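Local coordinates for putative type VI secretion protein (PDB 6SKI) that probably hydrolyses phospholipids as a toxic effector of the type VI secretion system, loaded onto its VgrG spike, at residues A202-A207 with N295-M300; R239-F244 with L269-S274; I186-F191 with V275-F280; I41-T46 with D162-R167; L304-A309 with I459-A464. All coordinates share one frame; numbering follows the deposited sequence.

Overall arrangement
From the N terminus, contact 4 closes first. It brings helix 156-178 back over the end of strand 22-43. Contact 3 opens next, on strand 184-195, and closes at the start of strand 278-284. Contact 1 opens inside that loop, on helix 198-211, and closes beyond it at 295-300, so contacts 1 and 3 cross. Contact 2, between strand 237-243 and the loop 269-274, is nested inside both. Contact 5 follows in series and ties strand 303-306 to the distant helix 452-466. Contacts 2 to 5 all reach the central sheet. Phe206 and Phe43 join contacts 1 and 4, and Phe280 joins contacts 3 and 5.

Contact 1: residues A202-A207 with N295-M300; sequences AARHFA and NSIKGM
Arg204 joins helix 198-211 to the short strand 294-296 through one long side chain. The family belongs to the alpha/beta-hydrolase clan, and this helix begins within a GFSRG sequence, as expected of a nucleophile elbow in that fold. The packed part is the guanidinium group. Its NH1 donates to the backbone O of Asn295 at 3.0 Å, with an N-H...O angle of 138°. The oxygen sits at the edge of the guanidinium, close to its plane, but the donor approaches from above the carbonyl plane. A bend at chi3 (71°) turns the end of the Arg204 chain. Its NH2 is hydrogen-bonded to the backbone O of Leu269, so the same group ties helix, loop and strand together. Asn295 CB also lies 3.7 Å from Arg204 NH1, while Asn295 ND2 is hydrogen-bonded to Thr246 O. The loose side begins after Ile297. Lys298, Gly299 and Met300 are exposed to solvent and turn off from the helix. An ST turn starts that bend, with Lys298 N donating to Ser296 OG at 2.9 Å. Ile297 stays on the packed side, and its CG2 covers one face of the guanidinium, 3.5 Å from Arg204 NH1.

Contact 2: residues R239-F244 with L269-S274; sequences RFLGLF and LELRPS
The backbones of strand 237-243 and the loop 269-274 run in roughly opposite directions without pairing, and Leu241 CA and Leu271 CA stand 9.8 Å apart. Side chains bridge that gap. Leu271 is the hub on the loop side. Its two methyl groups reach toward the strand and meet Leu241 tip to tip. Leu241 CD2 is 3.7 Å from Leu271 CD1 and equally far from CD2 of the same leucine, so it sits against the fork of the isopropyl group. In Leu241, CG lies opposite the backbone N (chi1 -168°), and from there CD2 meets the loop. Leu243, two residues on, points to the same side of the strand. Its CD1 comes within 4.1 Å of Leu271 CD1, again end to end. All three leucines are buried and the contact is wholly apolar. The loop backbone is held by polar bonds to its surroundings. Leu271 O accepts from Trp301 NE1, and Glu270 O from Asn208 ND2. Val279 and Arg204 pack against Leu241 and Leu243, respectively. The loop connects two neighbouring parallel strands, 237-243 and 278-284, without a helix, and Leu271 packs it back on the first of them in this alpha/beta-hydrolase-type sheet.

Contact 3: residues I186-F191 with V275-F280; sequences IAKIQF and VAKKVF
Lys188 is the first residue of strand 186-191 to meet the other segment. Its chain is extended beyond CG and points its ammonium end at that of Lys277. The two meet tip to tip, with Lys188 NZ 3.8 Å from Lys277 NZ. A carboxylate probably offsets this pairing of like charges. Glu237 forms a salt bridge with Lys277 and a long, weak ion pair with Lys188, so the two lysines gather round one acid. Ile189 turns from this side, and its backbone pairs with Glu237. The strand carrying that acid, 237-243, lies between strands 184-195 and 278-284 in the parallel part of the mixed sheet of this alpha/beta-hydrolase-type fold. The contact therefore reaches across one whole strand. Next comes Gln190, whose side chain is buried. Lys277 crosses it at about a right angle, and Lys277 NZ lies 3.9 Å from Gln190 CG. Bends at chi3 (-97°) and chi4 (-80°) carry the Lys277 amine to this point. Arg239 touches both Gln190 and Lys277 from the intervening strand. The segment ends at Phe191, which turns to helix 198-211, where its ring makes an edge-to-face contact with Phe206.

Contact 4: residues I41-T46 with D162-R167; sequences IFFDGT and DEAMER
This is a small, buried, apolar helix-on-sheet contact, in which Phe43 and Ile41 of strand 22-43 meet Ala164 of helix 156-178. The helix belongs to a beta-alpha-beta crossover. It lies between strands 121-128 and 184-195, which both run parallel to strand 22-43 and pair with it. The crossover thus passes over the strand it straddles. Ala164 is the residue that points at the sheet, and its small side chain lets the backbones come close. The CA atoms of Ile41 and Ala164 are 7.4 Å apart. Ile41 makes the looser touch, with its CG2 4.3 Å from Ala164 CB. Ile128 of strand 121-128 packs on both of these residues. Helix 198-211 adds Ala202 against Phe43 and Phe206 against Ile41. Phe43 makes the closer touch. Its CG lies opposite the carbonyl carbon (chi1 -72°), which swings the far end of the ring to the helix. There Ala164 CB rests 3.4 Å from Phe43 CZ and 3.6 Å from Phe43 CE1.

Contact 5: residues L304-A309 with I459-A464; sequences LALPGA and IAQGKA
Leu304 and Leu306 of strand 303-306 meet Gln461 and Gly462 on one side of helix 452-466. The apolar contacts centre on Leu304. Its two methyl groups rest on the helix where Gln461 joins Gly462. Leu304 CD1 lies 3.9 Å from Gln461 CB, and Leu304 CD2 lies 3.9 Å from Gly462 CA. With CG set opposite the backbone N (chi1 -179°), the fork of the leucine faces the helix. The side chains of Leu304 and Gln461 meet at about a right angle. Gly462 presents bare backbone here, and the CA atoms of Leu304 and Gly462 are 6.1 Å apart. The axes of 304-306 and 459-464 run nearly antiparallel, at 154°, and approach to 8.9 Å. This is a helix laid over the sheet of an alpha/beta-hydrolase-type fold. Strand 303-306 pairs there with strand 278-284, and the segment ends just before the histidine of a probable catalytic triad. Phe280 and Val423 also pack on Leu304, the first from the neighbouring strand and the second from helix 416-431. The remaining contact joins a methyl group to an amide. Gln461 extends along the strand, and its OE1 lies 3.6 Å from Leu306 CD1, where the two side chains pass at a slant. The amide of Gln461 has its polar partner outside the contact. Its NE2 donates to the backbone O of Gln472, and Pro471 and Phe474 lie against the same side chain.

Contact 1: residues A202-A207 with N295-M300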
# COMPACT_ATOMS: atom_id res chain seq x y z
N ALA A 202 -0.03 -2.54 -6.45
CA ALA A 202 -0.43 -3.92 -6.27
C ALA A 202 -1.93 -4.07 -6.45
O ALA A 202 -2.38 -4.94 -7.21
CB ALA A 202 -0.00 -4.42 -4.89
N ALA A 203 -2.72 -3.19 -5.83
CA ALA A 203 -4.16 -3.29 -6.00
C ALA A 203 -4.52 -3.19 -7.46
O ALA A 203 -5.23 -4.06 -7.99
CB ALA A 203 -4.88 -2.21 -5.19
N ARG A 204 -3.97 -2.20 -8.16
CA ARG A 204 -4.25 -2.07 -9.57
C ARG A 204 -3.81 -3.32 -10.31
O ARG A 204 -4.59 -3.90 -11.08
CB ARG A 204 -3.56 -0.83 -10.12
CG ARG A 204 -4.13 0.45 -9.54
CD ARG A 204 -3.21 1.63 -9.72
NE ARG A 204 -3.13 2.07 -11.11
CZ ARG A 204 -2.95 3.33 -11.47
NH1 ARG A 204 -2.82 4.27 -10.55
NH2 ARG A 204 -2.89 3.65 -12.75
N HIS A 205 -2.62 -3.83 -9.99
CA HIS A 205 -2.17 -5.06 -10.61
C HIS A 205 -3.16 -6.18 -10.34
O HIS A 205 -3.59 -6.87 -11.27
CB HIS A 205 -0.77 -5.43 -10.11
CG HIS A 205 -0.12 -6.53 -10.89
ND1 HIS A 205 0.20 -7.75 -10.34
CD2 HIS A 205 0.25 -6.59 -12.19
CE1 HIS A 205 0.76 -8.51 -11.26
NE2 HIS A 205 0.80 -7.84 -12.39
N PHE A 206 -3.59 -6.32 -9.08
CA PHE A 206 -4.55 -7.36 -8.77
C PHE A 206 -5.81 -7.19 -9.61
O PHE A 206 -6.29 -8.16 -10.21
CB PHE A 206 -4.89 -7.33 -7.28
CG PHE A 206 -5.86 -8.39 -6.86
CD1 PHE A 206 -5.41 -9.65 -6.49
CD2 PHE A 206 -7.21 -8.14 -6.83
CE1 PHE A 206 -6.30 -10.62 -6.11
CE2 PHE A 206 -8.10 -9.11 -6.45
CZ PHE A 206 -7.65 -10.35 -6.09
N ALA A 207 -6.31 -5.96 -9.72
CA ALA A 207 -7.52 -5.75 -10.49
C ALA A 207 -7.32 -6.20 -11.92
O ALA A 207 -8.19 -6.86 -12.50
CB ALA A 207 -7.94 -4.28 -10.43
N ASN A 295 1.11 7.70 -9.78
CA ASN A 295 0.47 7.10 -10.94
C ASN A 295 -1.01 7.49 -10.88
O ASN A 295 -1.75 6.99 -10.03
CB ASN A 295 0.64 5.59 -10.97
CG ASN A 295 2.09 5.17 -11.03
OD1 ASN A 295 2.59 4.78 -12.08
ND2 ASN A 295 2.78 5.25 -9.90
N SER A 296 -1.42 8.38 -11.76
CA SER A 296 -2.73 9.00 -11.67
C SER A 296 -3.72 8.31 -12.60
O SER A 296 -3.38 7.83 -13.67
CB SER A 296 -2.65 10.49 -12.02
OG SER A 296 -3.93 11.01 -12.32
N ILE A 297 -4.97 8.27 -12.14
CA ILE A 297 -6.08 7.76 -12.92
C ILE A 297 -7.02 8.89 -13.34
O ILE A 297 -8.17 8.65 -13.68
CB ILE A 297 -6.83 6.65 -12.16
CG1 ILE A 297 -7.60 7.24 -10.98
CG2 ILE A 297 -5.86 5.60 -11.68
CD1 ILE A 297 -8.51 6.27 -10.29
N LYS A 298 -6.53 10.12 -13.33
CA LYS A 298 -7.35 11.28 -13.66
C LYS A 298 -7.67 11.28 -15.15
O LYS A 298 -6.79 11.04 -15.98
CB LYS A 298 -6.63 12.57 -13.28
CG LYS A 298 -7.52 13.79 -13.31
CD LYS A 298 -7.50 14.52 -11.98
CE LYS A 298 -8.75 15.35 -11.80
NZ LYS A 298 -9.97 14.51 -11.77
N GLY A 299 -8.93 11.53 -15.48
CA GLY A 299 -9.41 11.53 -16.83
C GLY A 299 -10.10 10.23 -17.22
O GLY A 299 -11.04 10.26 -18.01
N MET A 300 -9.64 9.11 -16.68
CA MET A 300 -10.23 7.81 -16.95
C MET A 300 -11.19 7.37 -15.85
O MET A 300 -12.28 6.88 -16.14
CB MET A 300 -9.13 6.76 -17.13
CG MET A 300 -7.96 7.25 -17.96
SD MET A 300 -8.36 7.45 -19.70
CE MET A 300 -7.19 8.72 -20.18

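Contact 2: residues R239-F244 with L269-S274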
# COMPACT_ATOMS: atom_id res chain seq x y z
N ARG A 239 -15.58 -5.19 -7.73
CA ARG A 239 -16.67 -4.24 -7.55
C ARG A 239 -16.16 -2.82 -7.35
O ARG A 239 -16.53 -1.91 -8.08
CB ARG A 239 -17.55 -4.67 -6.37
CG ARG A 239 -18.84 -3.89 -6.27
CD ARG A 239 -19.68 -4.33 -5.09
NE ARG A 239 -18.89 -4.51 -3.88
CZ ARG A 239 -19.40 -4.89 -2.72
NH1 ARG A 239 -20.69 -5.13 -2.61
NH2 ARG A 239 -18.61 -5.02 -1.66
N PHE A 240 -15.30 -2.63 -6.35
CA PHE A 240 -14.76 -1.32 -6.03
C PHE A 240 -13.24 -1.39 -5.93
O PHE A 240 -12.70 -2.28 -5.28
CB PHE A 240 -15.33 -0.77 -4.73
CG PHE A 240 -14.81 0.59 -4.36
CD1 PHE A 240 -15.17 1.70 -5.09
CD2 PHE A 240 -13.96 0.75 -3.29
CE1 PHE A 240 -14.69 2.94 -4.75
CE2 PHE A 240 -13.48 1.99 -2.95
CZ PHE A 240 -13.84 3.09 -3.69
N LEU A 241 -12.57 -0.45 -6.59
CA LEU A 241 -11.12 -0.29 -6.49
C LEU A 241 -10.85 1.01 -5.75
O LEU A 241 -11.13 2.10 -6.27
CB LEU A 241 -10.48 -0.28 -7.88
CG LEU A 241 -8.96 -0.39 -7.96
CD1 LEU A 241 -8.48 -1.64 -7.28
CD2 LEU A 241 -8.51 -0.36 -9.40
N GLY A 242 -10.31 0.91 -4.54
CA GLY A 242 -10.02 2.08 -3.75
C GLY A 242 -8.53 2.31 -3.59
O GLY A 242 -7.85 1.52 -2.93
N LEU A 243 -8.02 3.38 -4.17
CA LEU A 243 -6.59 3.66 -4.19
C LEU A 243 -6.33 4.95 -3.42
O LEU A 243 -7.09 5.91 -3.53
CB LEU A 243 -6.09 3.80 -5.62
CG LEU A 243 -6.57 2.73 -6.59
CD1 LEU A 243 -6.34 3.18 -8.02
CD2 LEU A 243 -5.88 1.40 -6.32
N PHE A 244 -5.26 4.96 -2.63
CA PHE A 244 -4.99 6.11 -1.78
C PHE A 244 -3.89 7.02 -2.30
O PHE A 244 -4.03 8.24 -2.22
CB PHE A 244 -4.67 5.67 -0.36
CG PHE A 244 -5.88 5.56 0.52
CD1 PHE A 244 -6.55 6.70 0.92
CD2 PHE A 244 -6.35 4.34 0.94
CE1 PHE A 244 -7.66 6.62 1.73
CE2 PHE A 244 -7.47 4.25 1.74
CZ PHE A 244 -8.12 5.40 2.14
N LEU A 269 -0.78 -1.38 -14.39
CA LEU A 269 -1.33 -0.27 -13.62
C LEU A 269 -2.38 0.51 -14.39
O LEU A 269 -2.92 1.49 -13.86
CB LEU A 269 -0.21 0.67 -13.18
CG LEU A 269 0.72 0.16 -12.09
CD1 LEU A 269 1.33 1.32 -11.35
CD2 LEU A 269 -0.02 -0.75 -11.14
N GLU A 270 -2.70 0.10 -15.61
CA GLU A 270 -3.67 0.80 -16.43
C GLU A 270 -5.04 0.22 -16.16
O GLU A 270 -5.21 -1.01 -16.16
CB GLU A 270 -3.32 0.69 -17.92
CG GLU A 270 -3.94 1.78 -18.79
CD GLU A 270 -4.97 1.25 -19.76
OE1 GLU A 270 -4.74 0.18 -20.35
OE2 GLU A 270 -6.01 1.92 -19.94
N LEU A 271 -6.02 1.08 -15.91
CA LEU A 271 -7.35 0.67 -15.48
C LEU A 271 -8.33 0.96 -16.61
O LEU A 271 -8.77 2.09 -16.78
CB LEU A 271 -7.74 1.39 -14.19
CG LEU A 271 -6.76 1.25 -13.03
CD1 LEU A 271 -7.20 2.10 -11.86
CD2 LEU A 271 -6.62 -0.20 -12.62
N ARG A 272 -8.66 -0.08 -17.37
CA ARG A 272 -9.57 0.06 -18.49
C ARG A 272 -11.01 0.05 -17.98
O ARG A 272 -11.28 -0.40 -16.87
CB ARG A 272 -9.29 -1.05 -19.49
CG ARG A 272 -7.93 -0.90 -20.16
CD ARG A 272 -7.56 -2.09 -21.02
NE ARG A 272 -7.53 -3.35 -20.27
CZ ARG A 272 -7.97 -4.50 -20.74
NH1 ARG A 272 -8.48 -4.57 -21.97
NH2 ARG A 272 -7.91 -5.60 -19.99
N PRO A 273 -11.96 0.56 -18.78
CA PRO A 273 -13.32 0.80 -18.25
C PRO A 273 -14.02 -0.42 -17.68
O PRO A 273 -15.09 -0.27 -17.10
CB PRO A 273 -14.07 1.34 -19.47
CG PRO A 273 -13.00 1.99 -20.27
CD PRO A 273 -11.84 1.04 -20.16
N SER A 274 -13.45 -1.62 -17.83
CA SER A 274 -14.05 -2.82 -17.27
C SER A 274 -13.20 -3.44 -16.17
O SER A 274 -13.44 -4.59 -15.78
CB SER A 274 -14.31 -3.85 -18.37
OG SER A 274 -14.15 -5.17 -17.88

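Contact 3: residues I186-F191 with V275-F280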
# COMPACT_ATOMS: atom_id res chain seq x y z
N ILE A 186 -22.30 -20.20 -3.81
CA ILE A 186 -21.74 -18.88 -4.08
C ILE A 186 -21.97 -18.57 -5.55
O ILE A 186 -21.32 -19.14 -6.43
CB ILE A 186 -20.25 -18.82 -3.71
CG1 ILE A 186 -20.08 -19.09 -2.22
CG2 ILE A 186 -19.68 -17.46 -4.06
CD1 ILE A 186 -18.65 -19.25 -1.79
N ALA A 187 -22.90 -17.67 -5.82
CA ALA A 187 -23.31 -17.37 -7.18
C ALA A 187 -22.41 -16.36 -7.86
O ALA A 187 -22.49 -16.19 -9.08
CB ALA A 187 -24.75 -16.84 -7.19
N LYS A 188 -21.55 -15.69 -7.09
CA LYS A 188 -20.65 -14.69 -7.64
C LYS A 188 -19.53 -14.45 -6.64
O LYS A 188 -19.77 -14.44 -5.43
CB LYS A 188 -21.38 -13.39 -7.94
CG LYS A 188 -20.69 -12.50 -8.95
CD LYS A 188 -21.51 -11.25 -9.21
CE LYS A 188 -20.69 -10.20 -9.93
NZ LYS A 188 -21.56 -9.19 -10.60
N ILE A 189 -18.32 -14.28 -7.15
CA ILE A 189 -17.18 -13.89 -6.34
C ILE A 189 -16.80 -12.48 -6.77
O ILE A 189 -16.35 -12.26 -7.90
CB ILE A 189 -16.00 -14.85 -6.51
CG1 ILE A 189 -16.33 -16.22 -5.91
CG2 ILE A 189 -14.75 -14.27 -5.87
CD1 ILE A 189 -16.10 -16.31 -4.42
N GLN A 190 -16.99 -11.52 -5.87
CA GLN A 190 -16.62 -10.14 -6.11
C GLN A 190 -15.38 -9.79 -5.29
O GLN A 190 -15.02 -10.48 -4.34
CB GLN A 190 -17.77 -9.20 -5.74
CG GLN A 190 -18.71 -8.88 -6.87
CD GLN A 190 -19.94 -8.14 -6.40
OE1 GLN A 190 -20.23 -8.12 -5.20
NE2 GLN A 190 -20.66 -7.54 -7.33
N PHE A 191 -14.72 -8.71 -5.69
CA PHE A 191 -13.54 -8.22 -4.99
C PHE A 191 -13.69 -6.73 -4.73
O PHE A 191 -14.08 -5.97 -5.62
CB PHE A 191 -12.27 -8.48 -5.80
CG PHE A 191 -11.88 -9.92 -5.87
CD1 PHE A 191 -11.41 -10.58 -4.76
CD2 PHE A 191 -11.98 -10.61 -7.07
CE1 PHE A 191 -11.04 -11.91 -4.83
CE2 PHE A 191 -11.61 -11.93 -7.14
CZ PHE A 191 -11.15 -12.58 -6.02
N VAL A 275 -12.21 -2.70 -15.66
CA VAL A 275 -11.36 -3.24 -14.60
C VAL A 275 -12.14 -3.38 -13.31
O VAL A 275 -11.82 -4.24 -12.47
CB VAL A 275 -10.11 -2.36 -14.42
CG1 VAL A 275 -10.46 -1.06 -13.71
CG2 VAL A 275 -9.03 -3.11 -13.68
N ALA A 276 -13.18 -2.57 -13.12
CA ALA A 276 -14.00 -2.60 -11.92
C ALA A 276 -15.28 -1.82 -12.22
O ALA A 276 -15.36 -1.08 -13.20
CB ALA A 276 -13.27 -2.00 -10.72
N LYS A 277 -16.27 -2.01 -11.35
CA LYS A 277 -17.53 -1.29 -11.54
C LYS A 277 -17.41 0.15 -11.07
O LYS A 277 -17.91 1.07 -11.74
CB LYS A 277 -18.66 -2.02 -10.81
CG LYS A 277 -18.78 -3.48 -11.23
CD LYS A 277 -20.08 -4.11 -10.77
CE LYS A 277 -19.89 -4.88 -9.48
NZ LYS A 277 -19.31 -6.23 -9.71
N LYS A 278 -16.74 0.37 -9.95
CA LYS A 278 -16.44 1.71 -9.46
C LYS A 278 -14.98 1.77 -9.03
O LYS A 278 -14.49 0.85 -8.37
CB LYS A 278 -17.34 2.10 -8.29
CG LYS A 278 -18.82 2.09 -8.60
CD LYS A 278 -19.18 3.14 -9.62
CE LYS A 278 -20.64 3.55 -9.51
NZ LYS A 278 -21.06 3.64 -8.08
N VAL A 279 -14.29 2.83 -9.42
CA VAL A 279 -12.91 3.07 -9.04
C VAL A 279 -12.81 4.47 -8.47
O VAL A 279 -13.38 5.41 -9.04
CB VAL A 279 -11.94 2.89 -10.22
CG1 VAL A 279 -10.51 3.17 -9.79
CG2 VAL A 279 -12.06 1.50 -10.81
N PHE A 280 -12.12 4.62 -7.35
CA PHE A 280 -11.91 5.92 -6.73
C PHE A 280 -10.48 6.01 -6.23
O PHE A 280 -10.00 5.10 -5.54
CB PHE A 280 -12.88 6.15 -5.57
CG PHE A 280 -12.80 7.52 -4.98
CD1 PHE A 280 -13.21 8.62 -5.71
CD2 PHE A 280 -12.31 7.72 -3.71
CE1 PHE A 280 -13.14 9.88 -5.17
CE2 PHE A 280 -12.24 8.98 -3.17
CZ PHE A 280 -12.66 10.06 -3.90

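Contact 4: residues I41-T46 with D162-R167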
# COMPACT_ATOMS: atom_id res chain seq x y z
N ILE A 41 -10.05 -7.08 -0.54
CA ILE A 41 -8.60 -7.22 -0.66
C ILE A 41 -7.98 -5.90 -0.23
O ILE A 41 -8.29 -4.85 -0.80
CB ILE A 41 -8.18 -7.59 -2.09
CG1 ILE A 41 -9.19 -8.57 -2.70
CG2 ILE A 41 -6.82 -8.23 -2.08
CD1 ILE A 41 -9.04 -9.97 -2.17
N PHE A 42 -7.12 -5.96 0.78
CA PHE A 42 -6.57 -4.76 1.40
C PHE A 42 -5.05 -4.84 1.30
O PHE A 42 -4.41 -5.56 2.07
CB PHE A 42 -7.02 -4.65 2.85
CG PHE A 42 -8.48 -4.33 3.00
CD1 PHE A 42 -9.39 -5.33 3.24
CD2 PHE A 42 -8.92 -3.03 2.92
CE1 PHE A 42 -10.73 -5.04 3.37
CE2 PHE A 42 -10.26 -2.73 3.05
CZ PHE A 42 -11.16 -3.74 3.28
N PHE A 43 -4.49 -4.10 0.36
CA PHE A 43 -3.06 -4.06 0.11
C PHE A 43 -2.51 -2.85 0.85
O PHE A 43 -2.76 -1.71 0.46
CB PHE A 43 -2.75 -3.94 -1.38
CG PHE A 43 -3.02 -5.17 -2.17
CD1 PHE A 43 -2.07 -6.18 -2.25
CD2 PHE A 43 -4.18 -5.30 -2.90
CE1 PHE A 43 -2.31 -7.29 -3.01
CE2 PHE A 43 -4.42 -6.41 -3.66
CZ PHE A 43 -3.48 -7.41 -3.71
N ASP A 44 -1.74 -3.09 1.89
CA ASP A 44 -1.24 -1.96 2.67
C ASP A 44 0.08 -1.46 2.10
O ASP A 44 0.73 -2.12 1.29
CB ASP A 44 -1.08 -2.36 4.13
CG ASP A 44 -1.22 -1.19 5.07
OD1 ASP A 44 -1.20 -0.04 4.60
OD2 ASP A 44 -1.35 -1.43 6.29
N GLY A 45 0.46 -0.27 2.52
CA GLY A 45 1.81 0.21 2.37
C GLY A 45 2.62 -0.14 3.60
O GLY A 45 2.44 -1.21 4.19
N THR A 46 3.49 0.76 4.01
CA THR A 46 4.01 0.60 5.35
C THR A 46 2.92 0.96 6.35
O THR A 46 2.07 1.82 6.09
CB THR A 46 5.26 1.46 5.55
OG1 THR A 46 6.06 1.43 4.37
CG2 THR A 46 6.08 0.93 6.71
N ASP A 162 0.51 -12.20 -5.53
CA ASP A 162 0.55 -13.65 -5.30
C ASP A 162 0.23 -13.98 -3.84
O ASP A 162 -0.55 -14.91 -3.55
CB ASP A 162 1.93 -14.19 -5.67
CG ASP A 162 2.15 -14.22 -7.17
OD1 ASP A 162 1.55 -13.39 -7.88
OD2 ASP A 162 2.94 -15.07 -7.63
N GLU A 163 0.83 -13.23 -2.91
CA GLU A 163 0.47 -13.37 -1.51
C GLU A 163 -1.01 -13.10 -1.30
O GLU A 163 -1.64 -13.73 -0.44
CB GLU A 163 1.32 -12.41 -0.66
CG GLU A 163 0.71 -12.06 0.69
CD GLU A 163 1.70 -11.37 1.61
OE1 GLU A 163 1.27 -10.87 2.67
OE2 GLU A 163 2.90 -11.33 1.27
N ALA A 164 -1.59 -12.20 -2.09
CA ALA A 164 -3.02 -11.94 -2.02
C ALA A 164 -3.82 -13.15 -2.46
O ALA A 164 -4.88 -13.43 -1.91
CB ALA A 164 -3.38 -10.73 -2.86
N MET A 165 -3.33 -13.88 -3.47
CA MET A 165 -4.02 -15.11 -3.86
C MET A 165 -4.00 -16.14 -2.73
O MET A 165 -5.03 -16.77 -2.43
CB MET A 165 -3.40 -15.70 -5.12
CG MET A 165 -3.03 -14.69 -6.16
SD MET A 165 -4.38 -14.36 -7.29
CE MET A 165 -3.89 -12.76 -7.93
N GLU A 166 -2.84 -16.32 -2.10
CA GLU A 166 -2.79 -17.27 -0.98
C GLU A 166 -3.68 -16.82 0.17
O GLU A 166 -4.36 -17.65 0.81
CB GLU A 166 -1.35 -17.46 -0.50
CG GLU A 166 -0.45 -18.19 -1.50
CD GLU A 166 0.58 -17.29 -2.14
OE1 GLU A 166 0.70 -17.32 -3.38
OE2 GLU A 166 1.29 -16.57 -1.40
N ARG A 167 -3.72 -15.52 0.45
CA ARG A 167 -4.56 -15.01 1.52
C ARG A 167 -6.04 -15.10 1.16
O ARG A 167 -6.89 -15.26 2.04
CB ARG A 167 -4.15 -13.58 1.85
CG ARG A 167 -2.83 -13.47 2.58
CD ARG A 167 -3.06 -13.38 4.08
NE ARG A 167 -1.85 -13.70 4.83
CZ ARG A 167 -1.02 -12.79 5.33
NH1 ARG A 167 -1.27 -11.50 5.16
NH2 ARG A 167 0.06 -13.17 6.00

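Contact 5: residues L304-A309 with I459-A464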
# COMPACT_ATOMS: atom_id res chain seq x y z
N LEU A 304 -9.72 12.15 -6.74
CA LEU A 304 -9.80 13.31 -5.88
C LEU A 304 -8.41 13.69 -5.40
O LEU A 304 -7.74 12.90 -4.75
CB LEU A 304 -10.72 13.05 -4.69
CG LEU A 304 -10.89 14.22 -3.73
CD1 LEU A 304 -11.58 15.37 -4.41
CD2 LEU A 304 -11.68 13.78 -2.52
N ALA A 305 -7.99 14.91 -5.72
CA ALA A 305 -6.76 15.46 -5.18
C ALA A 305 -7.09 16.16 -3.87
O ALA A 305 -7.91 17.08 -3.84
CB ALA A 305 -6.12 16.43 -6.17
N LEU A 306 -6.45 15.73 -2.79
CA LEU A 306 -6.77 16.22 -1.47
C LEU A 306 -5.52 16.78 -0.81
O LEU A 306 -4.44 16.19 -0.93
CB LEU A 306 -7.38 15.11 -0.61
CG LEU A 306 -8.63 15.44 0.20
CD1 LEU A 306 -9.59 16.26 -0.63
CD2 LEU A 306 -9.30 14.16 0.66
N PRO A 307 -5.64 17.91 -0.11
CA PRO A 307 -4.46 18.51 0.52
C PRO A 307 -3.83 17.58 1.54
O PRO A 307 -4.52 16.97 2.35
CB PRO A 307 -5.02 19.78 1.17
CG PRO A 307 -6.46 19.45 1.37
CD PRO A 307 -6.83 18.74 0.11
N GLY A 308 -2.52 17.46 1.48
CA GLY A 308 -1.79 16.62 2.41
C GLY A 308 -0.62 15.96 1.73
O GLY A 308 -0.43 16.05 0.52
N ALA A 309 0.17 15.27 2.53
CA ALA A 309 1.32 14.53 2.05
C ALA A 309 0.88 13.10 1.71
O ALA A 309 -0.32 12.80 1.65
CB ALA A 309 2.43 14.57 3.10
N ILE A 459 -15.69 15.31 1.79
CA ILE A 459 -16.59 14.26 1.35
C ILE A 459 -17.41 14.75 0.17
O ILE A 459 -17.53 14.07 -0.86
CB ILE A 459 -17.48 13.78 2.51
CG1 ILE A 459 -16.69 12.86 3.44
CG2 ILE A 459 -18.70 13.06 1.98
CD1 ILE A 459 -17.17 12.88 4.86
N ALA A 460 -17.91 15.99 0.26
CA ALA A 460 -18.67 16.53 -0.86
C ALA A 460 -17.80 16.60 -2.10
O ALA A 460 -18.24 16.22 -3.20
CB ALA A 460 -19.22 17.91 -0.51
N GLN A 461 -16.54 17.00 -1.94
CA GLN A 461 -15.64 17.04 -3.08
C GLN A 461 -15.52 15.68 -3.72
O GLN A 461 -15.59 15.56 -4.95
CB GLN A 461 -14.27 17.56 -2.65
CG GLN A 461 -14.25 19.04 -2.35
CD GLN A 461 -12.89 19.51 -1.89
OE1 GLN A 461 -11.93 18.75 -1.88
NE2 GLN A 461 -12.81 20.77 -1.51
N GLY A 462 -15.44 14.62 -2.91
CA GLY A 462 -15.39 13.29 -3.47
C GLY A 462 -16.62 13.01 -4.31
O GLY A 462 -16.51 12.58 -5.46
N LYS A 463 -17.80 13.33 -3.77
CA LYS A 463 -19.02 13.13 -4.54
C LYS A 463 -18.93 13.86 -5.87
O LYS A 463 -19.27 13.31 -6.92
CB LYS A 463 -20.23 13.61 -3.74
CG LYS A 463 -20.48 12.82 -2.48
CD LYS A 463 -21.65 13.39 -1.70
CE LYS A 463 -21.85 12.64 -0.39
NZ LYS A 463 -22.02 11.18 -0.59
N ALA A 464 -18.40 15.09 -5.85
CA ALA A 464 -18.31 15.86 -7.07
C ALA A 464 -17.45 15.16 -8.11
O ALA A 464 -17.80 15.11 -9.29
CB ALA A 464 -17.77 17.26 -6.78